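Local coordinates for putative secreted glycosylhydrolase (Parabacteroides distasonis ATCC 8503, PDB 3IMM), which is of unproven function but probably acts as a secreted hydrolase on sugar substrates related to 3-keto-disaccharides, at residues V80-A85 / I134-N139; T61-V66 / I191-I196. All coordinates share one frame; numbering follows the deposited sequence.

Interaction 1 (V80-A85 / I134-N139). With NA (sodium ion), chain D.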
loop_
_atom_site.group_PDB
_atom_site.type_symbol
_atom_site.label_atom_id
_atom_site.label_comp_id
_atom_site.label_asym_id
_atom_site.label_seq_id
_atom_site.Cartn_x
_atom_site.Cartn_y
_atom_site.Cartn_z
ATOM N N VAL A 80 -2.668 7.096 -3.706
ATOM C CA VAL A 80 -1.562 6.296 -4.231
ATOM C C VAL A 80 -1.548 4.952 -3.498
ATOM O O VAL A 80 -1.735 4.902 -2.255
ATOM C CB VAL A 80 -0.231 7.049 -4.023
ATOM C CG1 VAL A 80 0.950 6.175 -4.414
ATOM C CG2 VAL A 80 -0.304 8.383 -4.758
ATOM N N GLU A 81 -1.361 3.867 -4.252
ATOM C CA GLU A 81 -1.340 2.522 -3.686
ATOM C C GLU A 81 0.011 1.835 -3.909
ATOM O O GLU A 81 0.514 1.696 -5.046
ATOM C CB GLU A 81 -2.433 1.637 -4.271
ATOM C CG GLU A 81 -2.355 0.215 -3.793
ATOM C CD GLU A 81 -3.424 -0.650 -4.422
ATOM O OE1 GLU A 81 -4.026 -0.221 -5.432
ATOM O OE2 GLU A 81 -3.635 -1.770 -3.911
ATOM N N ILE A 82 0.583 1.431 -2.780
ATOM C CA ILE A 82 1.759 0.606 -2.740
ATOM C C ILE A 82 1.272 -0.835 -2.732
ATOM O O ILE A 82 0.619 -1.277 -1.799
ATOM C CB ILE A 82 2.649 0.859 -1.517
ATOM C CG1 ILE A 82 3.182 2.308 -1.491
ATOM C CG2 ILE A 82 3.875 -0.116 -1.610
ATOM C CD1 ILE A 82 2.189 3.412 -1.131
ATOM N N GLN A 83 1.564 -1.534 -3.822
ATOM C CA GLN A 83 1.137 -2.914 -3.994
ATOM C C GLN A 83 1.761 -3.866 -2.974
ATOM O O GLN A 83 2.970 -3.833 -2.725
ATOM C CB GLN A 83 1.564 -3.375 -5.385
ATOM C CG GLN A 83 1.154 -4.773 -5.777
ATOM C CD GLN A 83 -0.298 -4.910 -6.112
ATOM O OE1 GLN A 83 -1.106 -4.047 -5.784
ATOM N NE2 GLN A 83 -0.641 -5.993 -6.794
ATOM N N ILE A 84 0.940 -4.768 -2.450
ATOM C CA ILE A 84 1.413 -5.911 -1.676
ATOM C C ILE A 84 0.892 -7.129 -2.375
ATOM O O ILE A 84 -0.301 -7.231 -2.634
ATOM C CB ILE A 84 0.903 -5.925 -0.212
ATOM C CG1 ILE A 84 1.497 -4.794 0.577
ATOM C CG2 ILE A 84 1.307 -7.229 0.470
ATOM C CD1 ILE A 84 0.916 -4.655 1.955
ATOM N N ALA A 85 1.783 -8.048 -2.721
ATOM C CA ALA A 85 1.392 -9.183 -3.514
ATOM C C ALA A 85 2.307 -10.356 -3.263
ATOM O O ALA A 85 3.491 -10.199 -2.988
ATOM C CB ALA A 85 1.377 -8.826 -5.039
ATOM N N ILE A 134 8.144 9.103 -3.176
ATOM C CA ILE A 134 7.761 7.890 -2.422
ATOM C C ILE A 134 8.849 6.844 -2.651
ATOM O O ILE A 134 9.259 6.616 -3.778
ATOM C CB ILE A 134 6.362 7.380 -2.882
ATOM C CG1 ILE A 134 5.332 8.481 -2.596
ATOM C CG2 ILE A 134 5.945 6.062 -2.160
ATOM C CD1 ILE A 134 3.899 8.161 -2.989
HETATM N N MSE A 135 9.350 6.264 -1.569
HETATM C CA MSE A 135 10.299 5.167 -1.621
HETATM C C MSE A 135 9.696 3.960 -0.915
HETATM O O MSE A 135 9.041 4.102 0.125
HETATM C CB MSE A 135 11.615 5.569 -0.945
HETATM C CG MSE A 135 12.530 4.408 -0.644
HETATM SE SE MSE A 135 14.187 4.979 0.211
HETATM C CE MSE A 135 14.961 6.061 -1.240
ATOM N N VAL A 136 9.905 2.772 -1.478
ATOM C CA VAL A 136 9.473 1.554 -0.820
ATOM C C VAL A 136 10.702 0.695 -0.535
ATOM O O VAL A 136 11.480 0.349 -1.426
ATOM C CB VAL A 136 8.429 0.787 -1.625
ATOM C CG1 VAL A 136 7.977 -0.432 -0.881
ATOM C CG2 VAL A 136 7.241 1.690 -1.978
ATOM N N ILE A 137 10.834 0.312 0.729
ATOM C CA ILE A 137 11.881 -0.546 1.149
ATOM C C ILE A 137 11.195 -1.811 1.622
ATOM O O ILE A 137 10.397 -1.751 2.546
ATOM C CB ILE A 137 12.696 0.109 2.277
ATOM C CG1 ILE A 137 13.219 1.488 1.820
ATOM C CG2 ILE A 137 13.853 -0.837 2.692
ATOM C CD1 ILE A 137 13.232 2.514 2.847
ATOM N N LEU A 138 11.508 -2.945 1.005
ATOM C CA LEU A 138 10.839 -4.231 1.309
ATOM C C LEU A 138 11.916 -5.232 1.766
ATOM O O LEU A 138 12.881 -5.440 1.065
ATOM C CB LEU A 138 10.104 -4.727 0.064
ATOM C CG LEU A 138 9.407 -6.087 0.113
ATOM C CD1 LEU A 138 8.397 -6.112 1.260
ATOM C CD2 LEU A 138 8.736 -6.407 -1.213
ATOM N N ASN A 139 11.775 -5.790 2.970
ATOM C CA ASN A 139 12.748 -6.717 3.505
ATOM C C ASN A 139 14.195 -6.193 3.414
ATOM O O ASN A 139 15.130 -6.924 3.104
ATOM C CB ASN A 139 12.553 -8.103 2.852
ATOM C CG ASN A 139 11.198 -8.677 3.173
ATOM O OD1 ASN A 139 10.663 -8.419 4.275
ATOM N ND2 ASN A 139 10.578 -9.357 2.217
HETATM NA NA NA D . -3.280 -4.304 -4.780
#
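Val-80 and Ile-82 on strand 80-85 meet Ile-134 and Val-136 on strand 133-138 across the interior of a beta sandwich, the jelly-roll-like arrangement expected of a family in the concanavalin clan. The two strands belong to different sheets, and the CA atoms of Ile-82 and Val-136, the nearest pair, stand 8.0 Å apart. No hydrogen bond joins the segments; the contact is made by aliphatic carbons, mostly methyls. Val-80 and Ile-134 meet end to end, CG1 of Val-80 lying 3.8 Å from CD1 of Ile-134. The Ile-134 chain is stretched to full length (chi2 180°), which carries its terminal methyl across the gap. Ile-82 and Val-136 instead pass alongside each other, pointing opposite ways. Here CG2 of Ile-82 rests 3.8 Å from CG2 of Val-136, and CG1 of Ile-82 is 4.1 Å from the same methyl. Met-125 and Ile-127 of strand 122-130 pack against Ile-82 and continue the apolar layer.

Metal coordination occupies the other face of strand 80-85, where the alternating residues Glu-81 and Gln-83 bind a sodium ion. Glu-81 has an extended chain, and its OE2, which also accepts a hydrogen bond from Gln-183, lies 2.7 Å from the ion. Gln-83 bends at chi2 (75°), bringing its amide oxygen OE1 to 2.4 Å from the sodium, while its NE2 donates to the backbone oxygen of Glu-99.

Interaction 2 (T61-V66 / I191-I196). With NA (sodium ion), chain D.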
loop_
_atom_site.group_PDB
_atom_site.type_symbol
_atom_site.label_atom_id
_atom_site.label_comp_id
_atom_site.label_asym_id
_atom_site.label_seq_id
_atom_site.Cartn_x
_atom_site.Cartn_y
_atom_site.Cartn_z
ATOM N N THR A 61 -2.036 -13.710 -2.527
ATOM C CA THR A 61 -2.357 -12.403 -1.948
ATOM C C THR A 61 -2.175 -11.222 -2.918
ATOM O O THR A 61 -1.158 -11.107 -3.583
ATOM C CB THR A 61 -1.506 -12.167 -0.690
ATOM O OG1 THR A 61 -1.968 -13.045 0.322
ATOM C CG2 THR A 61 -1.611 -10.733 -0.186
ATOM N N ASN A 62 -3.178 -10.360 -2.990
ATOM C CA ASN A 62 -3.089 -9.113 -3.745
ATOM C C ASN A 62 -3.780 -8.019 -2.923
ATOM O O ASN A 62 -4.994 -8.002 -2.788
ATOM C CB ASN A 62 -3.733 -9.255 -5.162
ATOM C CG ASN A 62 -3.673 -7.957 -5.981
ATOM O OD1 ASN A 62 -3.322 -6.880 -5.478
ATOM N ND2 ASN A 62 -4.018 -8.063 -7.255
ATOM N N SER A 63 -2.993 -7.125 -2.358
ATOM C CA SER A 63 -3.505 -6.119 -1.416
ATOM C C SER A 63 -2.673 -4.843 -1.598
ATOM O O SER A 63 -2.018 -4.686 -2.601
ATOM C CB SER A 63 -3.440 -6.668 0.012
ATOM O OG SER A 63 -4.062 -5.789 0.950
ATOM N N GLY A 64 -2.708 -3.913 -0.662
ATOM C CA GLY A 64 -1.984 -2.655 -0.871
ATOM C C GLY A 64 -2.156 -1.694 0.271
ATOM O O GLY A 64 -3.130 -1.757 0.994
ATOM N N VAL A 65 -1.173 -0.820 0.432
ATOM C CA VAL A 65 -1.208 0.239 1.408
ATOM C C VAL A 65 -1.575 1.493 0.622
ATOM O O VAL A 65 -0.972 1.771 -0.438
ATOM C CB VAL A 65 0.157 0.381 2.098
ATOM C CG1 VAL A 65 0.102 1.474 3.141
ATOM C CG2 VAL A 65 0.580 -0.992 2.750
ATOM N N VAL A 66 -2.549 2.246 1.120
ATOM C CA VAL A 66 -3.009 3.451 0.439
ATOM C C VAL A 66 -2.506 4.660 1.197
ATOM O O VAL A 66 -2.625 4.713 2.398
ATOM C CB VAL A 66 -4.541 3.455 0.293
ATOM C CG1 VAL A 66 -5.028 4.696 -0.419
ATOM C CG2 VAL A 66 -4.973 2.196 -0.491
ATOM N N ILE A 191 -4.428 -11.796 4.087
ATOM C CA ILE A 191 -3.258 -10.993 4.362
ATOM C C ILE A 191 -3.331 -10.603 5.846
ATOM O O ILE A 191 -4.415 -10.424 6.387
ATOM C CB ILE A 191 -3.158 -9.764 3.392
ATOM C CG1 ILE A 191 -1.794 -9.079 3.605
ATOM C CG2 ILE A 191 -4.304 -8.823 3.613
ATOM C CD1 ILE A 191 -1.325 -8.060 2.529
ATOM N N TRP A 192 -2.180 -10.578 6.521
ATOM C CA TRP A 192 -2.068 -10.217 7.917
ATOM C C TRP A 192 -1.094 -9.075 8.084
ATOM O O TRP A 192 -0.018 -9.080 7.469
ATOM C CB TRP A 192 -1.547 -11.415 8.718
ATOM C CG TRP A 192 -2.465 -12.624 8.716
ATOM C CD1 TRP A 192 -3.418 -12.900 9.627
ATOM C CD2 TRP A 192 -2.491 -13.707 7.775
ATOM N NE1 TRP A 192 -4.038 -14.097 9.342
ATOM C CE2 TRP A 192 -3.483 -14.611 8.204
ATOM C CE3 TRP A 192 -1.773 -14.002 6.611
ATOM C CZ2 TRP A 192 -3.788 -15.787 7.510
ATOM C CZ3 TRP A 192 -2.064 -15.172 5.934
ATOM C CH2 TRP A 192 -3.070 -16.050 6.386
ATOM N N PHE A 193 -1.447 -8.118 8.955
ATOM C CA PHE A 193 -0.564 -7.017 9.266
ATOM C C PHE A 193 -0.194 -6.925 10.746
ATOM O O PHE A 193 -0.962 -7.345 11.651
ATOM C CB PHE A 193 -1.181 -5.687 8.874
ATOM C CG PHE A 193 -1.719 -5.628 7.469
ATOM C CD1 PHE A 193 -0.934 -5.216 6.422
ATOM C CD2 PHE A 193 -3.069 -5.947 7.234
ATOM C CE1 PHE A 193 -1.458 -5.127 5.166
ATOM C CE2 PHE A 193 -3.604 -5.863 5.976
ATOM C CZ PHE A 193 -2.793 -5.458 4.930
ATOM N N ARG A 194 0.972 -6.347 11.009
ATOM C CA ARG A 194 1.365 -6.056 12.377
ATOM C C ARG A 194 2.441 -5.011 12.473
ATOM O O ARG A 194 3.059 -4.634 11.479
ATOM C CB ARG A 194 1.788 -7.292 13.158
ATOM C CG ARG A 194 3.034 -7.817 12.724
ATOM C CD ARG A 194 3.593 -8.917 13.641
ATOM N NE ARG A 194 4.892 -9.143 13.037
ATOM C CZ ARG A 194 5.580 -10.263 12.992
ATOM N NH1 ARG A 194 5.156 -11.342 13.589
ATOM N NH2 ARG A 194 6.747 -10.263 12.336
ATOM N N ASN A 195 2.624 -4.505 13.684
ATOM C CA ASN A 195 3.586 -3.445 13.925
ATOM C C ASN A 195 3.437 -2.291 12.917
ATOM O O ASN A 195 4.413 -1.815 12.396
ATOM C CB ASN A 195 5.021 -4.011 13.882
ATOM C CG ASN A 195 5.310 -4.914 15.041
ATOM O OD1 ASN A 195 5.042 -4.546 16.179
ATOM N ND2 ASN A 195 5.889 -6.078 14.771
ATOM N N ILE A 196 2.212 -1.829 12.691
ATOM C CA ILE A 196 1.951 -0.715 11.784
ATOM C C ILE A 196 2.156 0.575 12.563
ATOM O O ILE A 196 1.412 0.889 13.518
ATOM C CB ILE A 196 0.572 -0.763 11.198
ATOM C CG1 ILE A 196 0.230 -2.164 10.715
ATOM C CG2 ILE A 196 0.429 0.223 10.044
ATOM C CD1 ILE A 196 -1.247 -2.396 10.627
HETATM NA NA NA D . -3.280 -4.304 -4.780
#
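Ile-191 reaches across to Thr-61 and Ser-63, and each of its four side-chain carbons meets one of them. CB lies 4.0 Å from CG2 of Thr-61, the threonine side chain lying roughly perpendicular to that of the isoleucine. CG1, anti to the backbone N (chi1 -172°), runs on past the same threonine methyl. The branch methyl CG2 turns to the serine and stands 4.0 Å from OG of Ser-63. At the tip, CD1 touches both residues, 3.6 Å from CB of Ser-63 and 3.8 Å from CG2 of Thr-61. The threonine hydroxyl is engaged elsewhere, with Leu-190 O and Asp-58 N. This is the facing of two sheets in a beta sandwich: strand 62-69 belongs to one and strand 191-200 to the other, and no hydrogen bond links the two segments. Phe-193, two residues on and on the same face of its strand, also points inward, with its CZ 4.2 Å from OG of Ser-63. That oxygen sits at the ring edge, near the ring plane. The ring also touches Leu-53 and Phe-55 of the neighbouring strand 49-57, and Ile-84 and Leu-182 of the opposing sheet. On the far side of strand 62-69, Asn-62 points away from the interface and binds the sodium ion through OD1 at 2.7 Å, and the backbone O of Ser-63 binds it at 2.5 Å.

Overall arrangement
Interactions 1 and 2 bridge the same two sheets of the sandwich, with centres about 10 Å apart, and interaction 1 is nested within the chain loop that interaction 2 closes. Their segments 80-85 and 61-66 are antiparallel neighbours in one sheet, probably hydrogen-bonded from Ser-63 N to Ile-84 O (2.7 Å) and from Ile-82 N to Val-65 O (2.8 Å). Their partners, 134-139 and 191-196, lie on separate strands of the facing sheet. The sodium ion joins the two contacts: segment 80-85 supplies Glu-81 and Gln-83, and segment 61-66 supplies Asn-62 and Ser-63. Within the site, Gln-83 OE1 and Ser-63 O come within 3.4 Å of each other, both turned to the ion.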